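Side-chain contact in putative uncharacterized protein (Trypanosoma brucei brucei, PDB 5KO4), which contains a bromodomain, the part given here, and probably binds acetylated lysine as other bromodomains do, although its function is not established: residues A[92-95]-A[96-100]. Residues are numbered along the deposited sequence; the frame is centred on the assembly and turned at random. Where two conformers were deposited one is given.
Sequences RIEI and AMEDL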
loop_
_atom_site.group_PDB
_atom_site.type_symbol
_atom_site.label_atom_id
_atom_site.label_comp_id
_atom_site.label_asym_id
_atom_site.label_seq_id
_atom_site.Cartn_x
_atom_site.Cartn_y
_atom_site.Cartn_z
ATOM N N ARG A 92 -5.323 -1.491 -14.708
ATOM C CA ARG A 92 -6.305 -0.618 -15.367
ATOM C C ARG A 92 -5.624 0.670 -15.833
ATOM O O ARG A 92 -5.938 1.183 -16.904
ATOM C CB ARG A 92 -7.469 -0.273 -14.433
ATOM C CG ARG A 92 -8.334 -1.452 -14.002
ATOM C CD ARG A 92 -8.682 -2.440 -15.103
ATOM N NE ARG A 92 -9.378 -1.802 -16.232
ATOM C CZ ARG A 92 -9.761 -2.441 -17.330
ATOM N NH1 ARG A 92 -9.540 -3.747 -17.460
ATOM N NH2 ARG A 92 -10.379 -1.784 -18.308
ATOM N N ILE A 93 -4.682 1.185 -15.040
ATOM C CA ILE A 93 -3.932 2.380 -15.395
ATOM C C ILE A 93 -3.018 2.089 -16.587
ATOM O O ILE A 93 -2.934 2.914 -17.493
ATOM C CB ILE A 93 -3.153 2.880 -14.155
ATOM C CG1 ILE A 93 -4.135 3.510 -13.157
ATOM C CG2 ILE A 93 -2.047 3.889 -14.553
ATOM C CD1 ILE A 93 -3.562 3.764 -11.786
ATOM N N GLU A 94 -2.368 0.920 -16.614
ATOM C CA GLU A 94 -1.510 0.550 -17.725
ATOM C C GLU A 94 -2.327 0.462 -19.014
ATOM O O GLU A 94 -1.891 0.927 -20.066
ATOM C CB GLU A 94 -0.811 -0.791 -17.459
ATOM C CG GLU A 94 0.247 -1.094 -18.507
ATOM C CD GLU A 94 0.946 -2.422 -18.364
ATOM O OE1 GLU A 94 0.695 -3.124 -17.364
ATOM O OE2 GLU A 94 1.697 -2.796 -19.289
ATOM N N ILE A 95 -3.516 -0.141 -18.930
ATOM C CA ILE A 95 -4.399 -0.272 -20.076
ATOM C C ILE A 95 -4.740 1.103 -20.594
ATOM O O ILE A 95 -4.656 1.342 -21.793
ATOM C CB ILE A 95 -5.666 -1.072 -19.682
ATOM C CG1 ILE A 95 -5.312 -2.547 -19.477
ATOM C CG2 ILE A 95 -6.756 -0.925 -20.737
ATOM C CD1 ILE A 95 -6.305 -3.324 -18.761
ATOM N N ALA A 96 -5.087 2.027 -19.696
ATOM C CA ALA A 96 -5.416 3.384 -20.105
ATOM C C ALA A 96 -4.265 4.083 -20.756
ATOM O O ALA A 96 -4.432 4.650 -21.831
ATOM C CB ALA A 96 -5.885 4.196 -18.915
ATOM N N MET A 97 -3.109 4.114 -20.127
ATOM C CA MET A 97 -2.025 4.872 -20.730
ATOM C C MET A 97 -1.560 4.217 -22.068
ATOM O O MET A 97 -1.315 4.952 -23.018
ATOM C CB MET A 97 -0.866 5.071 -19.753
ATOM C CG MET A 97 -0.126 3.836 -19.419
ATOM S SD MET A 97 0.825 4.005 -17.887
ATOM C CE MET A 97 1.928 2.726 -18.106
ATOM N N GLU A 98 -1.583 2.872 -22.195
ATOM C CA GLU A 98 -1.218 2.239 -23.477
ATOM C C GLU A 98 -2.248 2.579 -24.579
ATOM O O GLU A 98 -1.864 2.854 -25.719
ATOM C CB GLU A 98 -1.068 0.721 -23.336
ATOM C CG GLU A 98 0.102 0.295 -22.460
ATOM C CD GLU A 98 1.478 0.751 -22.905
ATOM O OE1 GLU A 98 1.705 0.881 -24.127
ATOM O OE2 GLU A 98 2.340 0.966 -22.020
ATOM N N ASP A 99 -3.539 2.669 -24.220
ATOM C CA ASP A 99 -4.568 3.062 -25.189
ATOM C C ASP A 99 -4.352 4.482 -25.681
ATOM O O ASP A 99 -4.752 4.808 -26.803
ATOM C CB ASP A 99 -5.965 3.002 -24.554
ATOM C CG ASP A 99 -6.511 1.622 -24.257
ATOM O OD1 ASP A 99 -5.933 0.621 -24.763
ATOM O OD2 ASP A 99 -7.498 1.532 -23.499
ATOM N N LEU A 100 -3.828 5.358 -24.818
ATOM C CA LEU A 100 -3.593 6.755 -25.167
ATOM C C LEU A 100 -2.243 6.955 -25.868
ATOM O O LEU A 100 -2.196 7.752 -26.792
ATOM C CB LEU A 100 -3.663 7.621 -23.917
ATOM C CG LEU A 100 -5.006 7.599 -23.195
ATOM C CD1 LEU A 100 -4.952 8.401 -21.904
ATOM C CD2 LEU A 100 -6.123 8.107 -24.085
HETATM O O HOH W 1 3.075 -1.253 -20.825
#
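In the last helix of the bromodomain's bundle, helix 85-104, E94 and E98 stand one turn apart and run alongside each other in the same direction. Their CG atoms meet at 4.2 Å, while the carboxylates are turned 78° against each other. One water joins these two acids, giving a hydrogen bond to OE2 of E94 and another to OE2 of E98, each 2.6 Å long. The two OE2 atoms thus stay 4.7 Å apart, and their mutual repulsion is probably eased by the water and by R70 of helix 62-80, which forms a salt bridge with E98 OE2. On E94 the other oxygen, OE1, is hydrogen-bonded to the hydroxyl of Y77, also on helix 62-80. E94 reaches out as an extended chain, whereas E98, with chi1 of -66° keeping CG beside its own N, rests that CG 3.2 Å from E94 O.

In one of its two conformers, M97 crosses E94 at a slant on the buried side: its CE lies 4.2 Å from E94 CG, and its SD is 4.4 Å from I93 CG2. There chi1 of 69° sets M97 CG between its own N and carbonyl carbon, back against the carbonyl oxygens of I93 and E94. M97 packs on M69, R70 and V73 of helix 62-80; I93 turns to V18 and L21 of helix 8-21, where A96 also touches L21. On the outer side D99 runs alongside I95, OD2 coming 3.8 Å from I95 CG2, and I95 CD1 lies above one face of the R92 guanidinium, toward its rim. Hydrogen bonds from the backbone N of A96, M97, E98 and D99 to the O of R92, I93, E94 and I95 give the i to i+4 pattern of an amphipathic alpha-helix, packed here against two partners in the left-handed four-helix bundle of the bromodomain fold.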